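Local coordinates for uncharacterized protein (Bacteroides ovatus, PDB 4IRT) that is of unknown function but, as a BNR-repeat protein of the beta-propeller clan and a putative neuraminidase, may release sialic acid from glycans, at residues N74-M79 with I86-D91; F90-H95 with T125-Y130. All coordinates share one frame; numbering follows the deposited sequence.

Overall arrangement
Contacts 1 and 2 lie next to each other on one side of the chain's centre, their own centres about 7 Å apart, and share Phe90 and Asp91. Contact 1 pairs two strands of one antiparallel sheet; contact 2 sets the loop that leaves its second strand against strand 124-131, which begins the next sheet. The two are joined directly: Ser77 OG lies 2.6 Å from Pro127 O, probably as a hydrogen bond, and Met79 CB packs 3.4 Å from Phe129 CB. A bound 1,2-ethanediol, probably from the crystallisation liquor, touches Asp91 and His95 and so borders both contacts; it is no evidence of a substrate site.

Contact 1 of 2, residues N74-M79 with I86-D91; sequences NIISMM and IHVSFD. With EDO (1,2-ethanediol), chain L.
Ser77 and Ser89 exchange a pair of backbone bonds, the Ser77 N to Ser89 O one being 2.9 Å long and nearly straight at 168°. Met79 and His87 form the next such pair, with His87 N 2.8 Å from Met79 O. On the face that carries Ile76, Met78 and Val88 the packing is tight: Ile76 CG2 and Val88 CG2, each anti to its own backbone N, lie side by side 3.5 Å apart, while Met78, bent at chi3, brings CE to 3.8 Å from Ile86 CG2. Ile76 and Met78 pack on strand 34-40, and Val88 on Cys100 of strand 99-101; on the other face, Met79, His87 and Ser89 touch strand 124-131. His87 NE2 bonds Asp81.

At the Asn74-Asp91 end, beyond the regular strand pairing, apolar packing gives way to polar bonds and Asp91 is partly exposed. Asp91 N bonds Ile75 O at 3.1 Å, and Asn74 ND2 gives an almost perfectly straight bond (178°) of 2.9 Å to Asp91 OD1, leaving in its own amide plane but arriving from above the carboxylate. OD1 also accepts from Asn68 N, and Asp91 OD2 takes a 2.7 Å bond from ethanediol O2. An alanine in place of Asp91 would probably leave Asn74 ND2 and Asn68 N without this acceptor and the Asn74 amide freer to turn. The arrangement is an antiparallel beta hairpin, consistent with part of a propeller blade.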
loop_
_atom_site.group_PDB
_atom_site.type_symbol
_atom_site.label_atom_id
_atom_site.label_comp_id
_atom_site.label_asym_id
_atom_site.label_seq_id
_atom_site.Cartn_x
_atom_site.Cartn_y
_atom_site.Cartn_z
ATOM N N ASN A 74 -5.839 -10.540 -6.059
ATOM C CA ASN A 74 -5.821 -11.545 -5.001
ATOM C C ASN A 74 -4.480 -11.601 -4.209
ATOM O O ASN A 74 -3.897 -12.670 -3.958
ATOM C CB ASN A 74 -6.171 -12.909 -5.584
ATOM C CG ASN A 74 -7.635 -13.035 -5.968
ATOM O OD1 ASN A 74 -8.209 -12.140 -6.615
ATOM N ND2 ASN A 74 -8.244 -14.154 -5.596
ATOM N N ILE A 75 -4.030 -10.416 -3.808
ATOM C CA ILE A 75 -2.703 -10.234 -3.217
ATOM C C ILE A 75 -2.530 -10.824 -1.820
ATOM O O ILE A 75 -3.504 -11.164 -1.137
ATOM C CB ILE A 75 -2.339 -8.738 -3.181
ATOM C CG1 ILE A 75 -3.331 -7.960 -2.292
ATOM C CG2 ILE A 75 -2.330 -8.193 -4.596
ATOM C CD1 ILE A 75 -2.775 -7.626 -0.947
ATOM N N ILE A 76 -1.280 -10.893 -1.413
ATOM C CA ILE A 76 -0.862 -11.275 -0.073
ATOM C C ILE A 76 -0.400 -10.001 0.657
ATOM O O ILE A 76 0.486 -9.257 0.164
ATOM C CB ILE A 76 0.365 -12.204 -0.124
ATOM C CG1 ILE A 76 0.097 -13.481 -0.927
ATOM C CG2 ILE A 76 0.857 -12.540 1.296
ATOM C CD1 ILE A 76 1.352 -14.009 -1.613
ATOM N N SER A 77 -0.947 -9.775 1.839
ATOM C CA SER A 77 -0.418 -8.786 2.767
ATOM C C SER A 77 0.008 -9.475 4.064
ATOM O O SER A 77 -0.735 -10.314 4.621
ATOM C CB SER A 77 -1.482 -7.731 3.100
ATOM O OG SER A 77 -1.692 -6.792 2.051
HETATM N N MSE A 78 1.179 -9.084 4.563
HETATM C CA MSE A 78 1.746 -9.621 5.799
HETATM C C MSE A 78 2.196 -8.533 6.750
HETATM O O MSE A 78 2.346 -7.347 6.373
HETATM C CB MSE A 78 2.917 -10.542 5.468
HETATM C CG MSE A 78 4.221 -9.797 5.329
HETATM SE SE MSE A 78 5.724 -10.768 4.535
HETATM C CE MSE A 78 5.754 -12.277 5.698
HETATM N N MSE A 79 2.419 -8.930 8.007
HETATM C CA MSE A 79 2.911 -8.030 9.053
HETATM C C MSE A 79 3.379 -8.851 10.221
HETATM O O MSE A 79 2.948 -9.983 10.392
HETATM C CB MSE A 79 1.782 -7.098 9.512
HETATM C CG MSE A 79 2.146 -6.041 10.553
HETATM SE SE MSE A 79 3.654 -4.901 10.062
HETATM C CE MSE A 79 3.097 -4.314 8.310
ATOM N N ILE A 86 4.210 -13.800 12.473
ATOM C CA ILE A 86 3.755 -13.345 11.175
ATOM C C ILE A 86 2.227 -13.475 11.135
ATOM O O ILE A 86 1.684 -14.523 11.505
ATOM C CB ILE A 86 4.319 -14.176 10.000
ATOM C CG1 ILE A 86 5.847 -14.167 9.973
ATOM C CG2 ILE A 86 3.753 -13.655 8.681
ATOM C CD1 ILE A 86 6.460 -15.169 9.011
ATOM N N HIS A 87 1.550 -12.396 10.729
ATOM C CA HIS A 87 0.147 -12.424 10.380
ATOM C C HIS A 87 0.061 -12.239 8.864
ATOM O O HIS A 87 0.708 -11.350 8.325
ATOM C CB HIS A 87 -0.581 -11.262 11.030
ATOM C CG HIS A 87 -0.599 -11.319 12.519
ATOM N ND1 HIS A 87 -1.758 -11.493 13.245
ATOM C CD2 HIS A 87 0.407 -11.250 13.424
ATOM C CE1 HIS A 87 -1.465 -11.513 14.534
ATOM N NE2 HIS A 87 -0.164 -11.342 14.671
ATOM N N VAL A 88 -0.742 -13.055 8.193
ATOM C CA VAL A 88 -0.818 -12.990 6.750
ATOM C C VAL A 88 -2.246 -13.234 6.268
ATOM O O VAL A 88 -2.943 -14.126 6.747
ATOM C CB VAL A 88 0.182 -13.967 6.088
ATOM C CG1 VAL A 88 -0.190 -15.408 6.384
ATOM C CG2 VAL A 88 0.281 -13.715 4.594
ATOM N N SER A 89 -2.663 -12.429 5.302
ATOM C CA SER A 89 -3.987 -12.512 4.728
ATOM C C SER A 89 -3.823 -12.400 3.214
ATOM O O SER A 89 -3.029 -11.596 2.725
ATOM C CB SER A 89 -4.897 -11.413 5.323
ATOM O OG SER A 89 -6.250 -11.559 4.900
ATOM N N PHE A 90 -4.556 -13.217 2.472
ATOM C CA PHE A 90 -4.246 -13.416 1.058
ATOM C C PHE A 90 -5.427 -13.886 0.240
ATOM O O PHE A 90 -6.375 -14.429 0.776
ATOM C CB PHE A 90 -3.141 -14.449 0.909
ATOM C CG PHE A 90 -3.371 -15.710 1.687
ATOM C CD1 PHE A 90 -3.115 -15.768 3.033
ATOM C CD2 PHE A 90 -3.845 -16.853 1.055
ATOM C CE1 PHE A 90 -3.345 -16.935 3.751
ATOM C CE2 PHE A 90 -4.076 -18.039 1.769
ATOM C CZ PHE A 90 -3.812 -18.076 3.113
ATOM N N ASP A 91 -5.311 -13.711 -1.063
ATOM C CA ASP A 91 -6.150 -14.405 -2.045
ATOM C C ASP A 91 -7.648 -14.078 -1.975
ATOM O O ASP A 91 -8.510 -14.991 -1.911
ATOM C CB ASP A 91 -5.939 -15.927 -1.928
ATOM C CG ASP A 91 -6.652 -16.688 -3.037
ATOM O OD1 ASP A 91 -6.748 -16.139 -4.157
ATOM O OD2 ASP A 91 -7.143 -17.801 -2.785
HETATM C C1 EDO L . -10.287 -17.106 -3.814
HETATM O O1 EDO L . -10.622 -18.314 -4.552
HETATM C C2 EDO L . -10.616 -17.228 -2.327
HETATM O O2 EDO L . -9.601 -17.957 -1.606
#

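Contact 2 of 2, residues F90-H95 with T125-Y130. With EDO (1,2-ethanediol), chain L.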
loop_
_atom_site.group_PDB
_atom_site.type_symbol
_atom_site.label_atom_id
_atom_site.label_comp_id
_atom_site.label_asym_id
_atom_site.label_seq_id
_atom_site.Cartn_x
_atom_site.Cartn_y
_atom_site.Cartn_z
ATOM N N PHE A 90 -4.556 -13.217 2.472
ATOM C CA PHE A 90 -4.246 -13.416 1.058
ATOM C C PHE A 90 -5.427 -13.886 0.240
ATOM O O PHE A 90 -6.375 -14.429 0.776
ATOM C CB PHE A 90 -3.141 -14.449 0.909
ATOM C CG PHE A 90 -3.371 -15.710 1.687
ATOM C CD1 PHE A 90 -3.115 -15.768 3.033
ATOM C CD2 PHE A 90 -3.845 -16.853 1.055
ATOM C CE1 PHE A 90 -3.345 -16.935 3.751
ATOM C CE2 PHE A 90 -4.076 -18.039 1.769
ATOM C CZ PHE A 90 -3.812 -18.076 3.113
ATOM N N ASP A 91 -5.311 -13.711 -1.063
ATOM C CA ASP A 91 -6.150 -14.405 -2.045
ATOM C C ASP A 91 -7.648 -14.078 -1.975
ATOM O O ASP A 91 -8.510 -14.991 -1.911
ATOM C CB ASP A 91 -5.939 -15.927 -1.928
ATOM C CG ASP A 91 -6.652 -16.688 -3.037
ATOM O OD1 ASP A 91 -6.748 -16.139 -4.157
ATOM O OD2 ASP A 91 -7.143 -17.801 -2.785
ATOM N N HIS A 92 -7.968 -12.788 -2.031
ATOM C CA HIS A 92 -9.348 -12.354 -2.060
ATOM C C HIS A 92 -9.709 -11.466 -3.250
ATOM O O HIS A 92 -8.988 -10.506 -3.601
ATOM C CB HIS A 92 -9.698 -11.499 -0.855
ATOM C CG HIS A 92 -9.211 -12.010 0.463
ATOM N ND1 HIS A 92 -8.003 -11.621 1.001
ATOM C CD2 HIS A 92 -9.809 -12.796 1.395
ATOM C CE1 HIS A 92 -7.873 -12.157 2.205
ATOM N NE2 HIS A 92 -8.956 -12.866 2.470
ATOM N N HIS A 93 -10.921 -11.683 -3.738
ATOM C CA HIS A 93 -11.595 -10.726 -4.604
ATOM C C HIS A 93 -13.090 -10.877 -4.422
ATOM O O HIS A 93 -13.787 -11.396 -5.299
ATOM C CB HIS A 93 -11.178 -10.916 -6.049
ATOM C CG HIS A 93 -11.618 -9.802 -6.941
ATOM N ND1 HIS A 93 -11.450 -9.835 -8.308
ATOM C CD2 HIS A 93 -12.244 -8.633 -6.664
ATOM C CE1 HIS A 93 -11.933 -8.725 -8.832
ATOM N NE2 HIS A 93 -12.423 -7.978 -7.859
ATOM N N GLY A 94 -13.545 -10.497 -3.230
ATOM C CA GLY A 94 -14.908 -10.662 -2.781
ATOM C C GLY A 94 -15.179 -12.044 -2.206
ATOM O O GLY A 94 -16.175 -12.664 -2.560
ATOM N N HIS A 95 -14.287 -12.538 -1.348
ATOM C CA HIS A 95 -14.319 -13.922 -0.895
ATOM C C HIS A 95 -14.231 -13.973 0.612
ATOM O O HIS A 95 -13.790 -13.018 1.225
ATOM C CB HIS A 95 -13.115 -14.716 -1.443
ATOM C CG HIS A 95 -13.153 -14.927 -2.917
ATOM N ND1 HIS A 95 -12.457 -14.127 -3.787
ATOM C CD2 HIS A 95 -13.791 -15.850 -3.684
ATOM C CE1 HIS A 95 -12.678 -14.521 -5.031
ATOM N NE2 HIS A 95 -13.468 -15.579 -4.995
ATOM N N THR A 125 -12.011 -7.937 0.205
ATOM C CA THR A 125 -11.054 -7.580 -0.838
ATOM C C THR A 125 -10.022 -6.652 -0.179
ATOM O O THR A 125 -10.361 -5.938 0.746
ATOM C CB THR A 125 -11.714 -6.860 -2.045
ATOM O OG1 THR A 125 -12.906 -7.557 -2.470
ATOM C CG2 THR A 125 -10.767 -6.783 -3.283
ATOM N N TYR A 126 -8.785 -6.668 -0.676
ATOM C CA TYR A 126 -7.729 -5.717 -0.284
ATOM C C TYR A 126 -7.375 -5.774 1.214
ATOM O O TYR A 126 -7.514 -4.787 1.933
ATOM C CB TYR A 126 -8.100 -4.278 -0.677
ATOM C CG TYR A 126 -8.482 -4.126 -2.132
ATOM C CD1 TYR A 126 -7.647 -4.595 -3.149
ATOM C CD2 TYR A 126 -9.682 -3.534 -2.492
ATOM C CE1 TYR A 126 -7.998 -4.473 -4.482
ATOM C CE2 TYR A 126 -10.040 -3.393 -3.824
ATOM C CZ TYR A 126 -9.196 -3.857 -4.810
ATOM O OH TYR A 126 -9.569 -3.712 -6.122
ATOM N N PRO A 127 -6.879 -6.937 1.682
ATOM C CA PRO A 127 -6.364 -7.006 3.044
ATOM C C PRO A 127 -5.115 -6.132 3.236
ATOM O O PRO A 127 -4.221 -6.160 2.384
ATOM C CB PRO A 127 -6.000 -8.491 3.204
ATOM C CG PRO A 127 -5.630 -8.920 1.778
ATOM C CD PRO A 127 -6.607 -8.175 0.909
ATOM N N GLU A 128 -5.088 -5.359 4.323
ATOM C CA GLU A 128 -3.950 -4.505 4.680
ATOM C C GLU A 128 -3.705 -4.556 6.176
ATOM O O GLU A 128 -4.656 -4.431 6.946
ATOM C CB GLU A 128 -4.211 -3.028 4.341
ATOM C CG GLU A 128 -4.678 -2.687 2.942
ATOM C CD GLU A 128 -5.324 -1.282 2.870
ATOM O OE1 GLU A 128 -4.966 -0.381 3.644
ATOM O OE2 GLU A 128 -6.247 -1.076 2.065
ATOM N N PHE A 129 -2.426 -4.686 6.571
ATOM C CA PHE A 129 -1.998 -4.659 7.955
ATOM C C PHE A 129 -1.165 -3.395 8.220
ATOM O O PHE A 129 -0.415 -2.952 7.354
ATOM C CB PHE A 129 -1.113 -5.854 8.285
ATOM C CG PHE A 129 -1.836 -7.176 8.347
ATOM C CD1 PHE A 129 -2.545 -7.549 9.476
ATOM C CD2 PHE A 129 -1.745 -8.076 7.292
ATOM C CE1 PHE A 129 -3.204 -8.763 9.524
ATOM C CE2 PHE A 129 -2.383 -9.289 7.349
ATOM C CZ PHE A 129 -3.099 -9.642 8.480
ATOM N N TYR A 130 -1.248 -2.880 9.450
ATOM C CA TYR A 130 -0.415 -1.780 9.933
ATOM C C TYR A 130 -0.084 -2.052 11.379
ATOM O O TYR A 130 -0.949 -2.492 12.160
ATOM C CB TYR A 130 -1.137 -0.428 9.802
ATOM C CG TYR A 130 -1.671 -0.182 8.415
ATOM C CD1 TYR A 130 -0.872 0.392 7.435
ATOM C CD2 TYR A 130 -2.969 -0.590 8.057
ATOM C CE1 TYR A 130 -1.338 0.587 6.152
ATOM C CE2 TYR A 130 -3.434 -0.419 6.770
ATOM C CZ TYR A 130 -2.620 0.166 5.821
ATOM O OH TYR A 130 -3.065 0.340 4.548
HETATM C C1 EDO L . -10.287 -17.106 -3.814
HETATM O O1 EDO L . -10.622 -18.314 -4.552
HETATM C C2 EDO L . -10.616 -17.228 -2.327
HETATM O O2 EDO L . -9.601 -17.957 -1.606
HETATM O O HOH W 1 -7.544 -8.533 -2.556
#
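His92 meets Pro127 obliquely, its ND1 3.7 Å from Pro127 CG, with CD about as near. Beside this pair Thr125 sends its two branches to different partners. Its methyl CG2 lies alongside His93, 4.1 Å from CD2 of that ring, whereas OG1, anti to the carbonyl carbon (chi1 -47°), comes to 3.1 Å from Gly94 N. A water closes the first shell: it donates to His92 O at 2.7 Å and accepts from Tyr126 N at 2.9 Å, a one-water bridge between the loop and strand backbones.

Thr125 CG2 also rests 3.4 Å above the centre of the Tyr126 ring, so the same methyl packs against an aromatic of its own strand and an imidazole of the loop. The loop joins strands 86-90 and 99-101 of one antiparallel sheet, and strand 124-131 is an outermost strand of the following four-stranded sheet, as expected for successive blades of a beta-propeller. Gly94 and His95 both bond the backbone of Val124, forming a G1 beta bulge, where the positive phi of Gly94 (84°) favours glycine.

Further out, polar bonds position the three imidazoles. His92 NE2 is bonded to Asn98 N, and Phe90 O sits over one face of the His92 ring, toward its rim. His93 ND1 bonds Asp71, while the His93 ring stacks on His73. His95 folds back on its own loop, its ND1 accepting from His93 N at 2.9 Å almost in the ring plane. Over the centre of one His95 face lies C1 of the bound ethanediol, 3.5 Å above the plane, and the same diol is hydrogen-bonded to Asn98 ND2.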